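Local coordinates for BH2602 protein (Bacillus halodurans, PDB 3NWZ) that is a hot-dog-fold protein that binds coenzyme A and probably hydrolyses acyl-CoA thioesters, at residues N22-E25 with K26-S30. Residues are numbered along the deposited sequence; the frame is centred on the assembly and turned at random.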
ATOM      1  N   ASN A  22     -21.395  18.761  28.069  1.00 53.06           N
ATOM      2  CA  ASN A  22     -21.948  19.720  27.129  1.00 53.79           C
ATOM      3  C   ASN A  22     -22.810  18.960  26.132  1.00 56.95           C
ATOM      4  O   ASN A  22     -22.772  17.726  26.084  1.00 67.60           O
ATOM      5  CB  ASN A  22     -20.825  20.470  26.405  1.00 60.45           C
ATOM      6  CG  ASN A  22     -20.236  19.680  25.264  1.00 70.75           C
ATOM      7  OD1 ASN A  22     -19.695  18.594  25.459  1.00 65.92           O
ATOM      8  ND2 ASN A  22     -20.338  20.227  24.056  1.00 76.55           N
ATOM      9  N   GLU A  23     -23.594  19.702  25.354  1.00 53.92           N
ATOM     10  CA  GLU A  23     -24.483  19.126  24.345  1.00 61.16           C
ATOM     11  C   GLU A  23     -23.866  17.977  23.542  1.00 64.12           C
ATOM     12  O   GLU A  23     -24.486  16.930  23.351  1.00 51.85           O
ATOM     13  CB  GLU A  23     -24.934  20.214  23.375  1.00 68.25           C
ATOM     14  CG  GLU A  23     -25.944  21.168  23.947  1.00 84.76           C
ATOM     15  CD  GLU A  23     -27.156  20.445  24.468  1.00 91.85           C
ATOM     16  OE1 GLU A  23     -27.059  19.846  25.561  1.00 90.40           O
ATOM     17  OE2 GLU A  23     -28.198  20.461  23.777  1.00 95.75           O
ATOM     18  N   GLU A  24     -22.650  18.188  23.059  1.00 64.14           N
ATOM     19  CA  GLU A  24     -21.965  17.176  22.282  1.00 61.21           C
ATOM     20  C   GLU A  24     -21.813  15.912  23.130  1.00 63.13           C
ATOM     21  O   GLU A  24     -22.439  14.897  22.846  1.00 72.04           O
ATOM     22  CB  GLU A  24     -20.603  17.719  21.826  1.00 54.33           C
ATOM     23  CG  GLU A  24     -19.777  16.793  20.938  1.00 57.15           C
ATOM     24  CD  GLU A  24     -18.449  17.428  20.509  1.00 67.90           C
ATOM     25  OE1 GLU A  24     -18.462  18.340  19.651  1.00 72.21           O
ATOM     26  OE2 GLU A  24     -17.392  17.019  21.039  1.00 69.98           O
ATOM     27  N   GLU A  25     -20.999  15.984  24.180  1.00 57.53           N
ATOM     28  CA  GLU A  25     -20.774  14.839  25.059  1.00 50.37           C
ATOM     29  C   GLU A  25     -22.086  14.121  25.399  1.00 58.95           C
ATOM     30  O   GLU A  25     -22.155  12.893  25.362  1.00 55.29           O
ATOM     31  CB  GLU A  25     -20.103  15.284  26.361  1.00 55.40           C
ATOM     32  CG  GLU A  25     -18.806  16.093  26.225  1.00 55.63           C
ATOM     33  CD  GLU A  25     -18.228  16.498  27.588  1.00 60.26           C
ATOM     34  OE1 GLU A  25     -18.984  17.014  28.440  1.00 57.31           O
ATOM     35  OE2 GLU A  25     -17.015  16.308  27.813  1.00 70.89           O
ATOM     36  N   LYS A  26     -23.125  14.875  25.744  1.00 64.01           N
ATOM     37  CA  LYS A  26     -24.399  14.240  26.068  1.00 59.12           C
ATOM     38  C   LYS A  26     -24.996  13.669  24.793  1.00 51.65           C
ATOM     39  O   LYS A  26     -25.689  12.653  24.807  1.00 56.14           O
ATOM     40  CB  LYS A  26     -25.375  15.240  26.691  1.00 60.66           C
ATOM     41  CG  LYS A  26     -25.137  15.543  28.165  1.00 60.39           C
ATOM     42  CD  LYS A  26     -26.153  16.562  28.653  1.00 70.81           C
ATOM     43  CE  LYS A  26     -26.041  16.834  30.142  1.00 76.46           C
ATOM     44  NZ  LYS A  26     -27.115  17.761  30.612  1.00 71.88           N
ATOM     45  N   ASP A  27     -24.719  14.331  23.679  1.00 42.53           N
ATOM     46  CA  ASP A  27     -25.225  13.879  22.390  1.00 61.11           C
ATOM     47  C   ASP A  27     -24.550  12.562  22.003  1.00 70.67           C
ATOM     48  O   ASP A  27     -25.185  11.655  21.460  1.00 67.95           O
ATOM     49  CB  ASP A  27     -24.926  14.921  21.318  1.00 73.78           C
ATOM     50  CG  ASP A  27     -25.831  14.793  20.130  1.00 84.47           C
ATOM     51  OD1 ASP A  27     -26.877  15.479  20.121  1.00 85.56           O
ATOM     52  OD2 ASP A  27     -25.501  13.999  19.222  1.00 88.64           O
ATOM     53  N   VAL A  28     -23.253  12.469  22.278  1.00 63.81           N
ATOM     54  CA  VAL A  28     -22.515  11.266  21.956  1.00 55.55           C
ATOM     55  C   VAL A  28     -23.114  10.060  22.653  1.00 49.68           C
ATOM     56  O   VAL A  28     -23.667   9.173  21.985  1.00 53.62           O
ATOM     57  CB  VAL A  28     -21.031  11.370  22.361  1.00 52.24           C
ATOM     58  CG1 VAL A  28     -20.350   9.998  22.202  1.00 52.83           C
ATOM     59  CG2 VAL A  28     -20.332  12.400  21.504  1.00 48.77           C
ATOM     60  N   LEU A  29     -23.006  10.033  23.987  1.00 36.04           N
ATOM     61  CA  LEU A  29     -23.512   8.921  24.794  1.00 41.08           C
ATOM     62  C   LEU A  29     -24.887   8.443  24.365  1.00 42.45           C
ATOM     63  O   LEU A  29     -25.169   7.244  24.349  1.00 39.07           O
ATOM     64  CB  LEU A  29     -23.567   9.313  26.253  1.00 32.77           C
ATOM     65  CG  LEU A  29     -24.027   8.202  27.199  1.00 49.44           C
ATOM     66  CD1 LEU A  29     -23.183   6.977  26.952  1.00 48.05           C
ATOM     67  CD2 LEU A  29     -23.899   8.651  28.651  1.00 57.29           C
ATOM     68  N   SER A  30     -25.743   9.391  24.018  1.00 48.79           N
ATOM     69  CA  SER A  30     -27.088   9.074  23.571  1.00 51.33           C
ATOM     70  C   SER A  30     -27.000   8.072  22.412  1.00 48.07           C
ATOM     71  O   SER A  30     -27.665   7.027  22.423  1.00 36.05           O
ATOM     72  CB  SER A  30     -27.783  10.361  23.121  1.00 51.33           C
ATOM     73  OG  SER A  30     -29.158  10.155  22.903  1.00 53.51           O
TER
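A capping box opens helix 23-40, with Asn-22 at the N-cap and Glu-25 three residues on. Asn-22 O accepts from Lys-26 N at 2.9 Å, nearly straight at the hydrogen (172°), which closes the first turn. The box itself is reciprocal. The amide oxygen OD1 of Asn-22 takes the N-H of Glu-25, an amide that has no carbonyl one turn earlier in the helix to bind, although the exact position of OD1 is doubtful; the short asparagine side chain suits this task because it can fold back over the helix end. In return Glu-25 OE1 accepts from Asn-22 N at 3.0 Å, the donor approaching from the anti side of the carboxylate and 24° out of its plane. With CG beside its own backbone N (chi1 -54°) and the chain extended beyond, Glu-25 carries the carboxylate back towards the N-cap, where a negative charge probably also suits the positive end of the helix dipole.

The next turn follows the i to i+4 pattern: Val-28 N binds Glu-24 O, and Leu-29 N reaches Glu-25 O over a longer 3.3 Å. Val-28 lays CG2 against Glu-24 O at 3.5 Å; this compact branched residue, buried, packs on Tyr-47 of the second subunit. That same tyrosine, through its OH, hydrogen-bonds OE2 of Glu-24. Leu-29, also buried, turns its side chain to Leu-18 of the preceding loop. Thus a classic capping box starts a helix that lies N-terminal to the hot-dog sheet and takes part in subunit association.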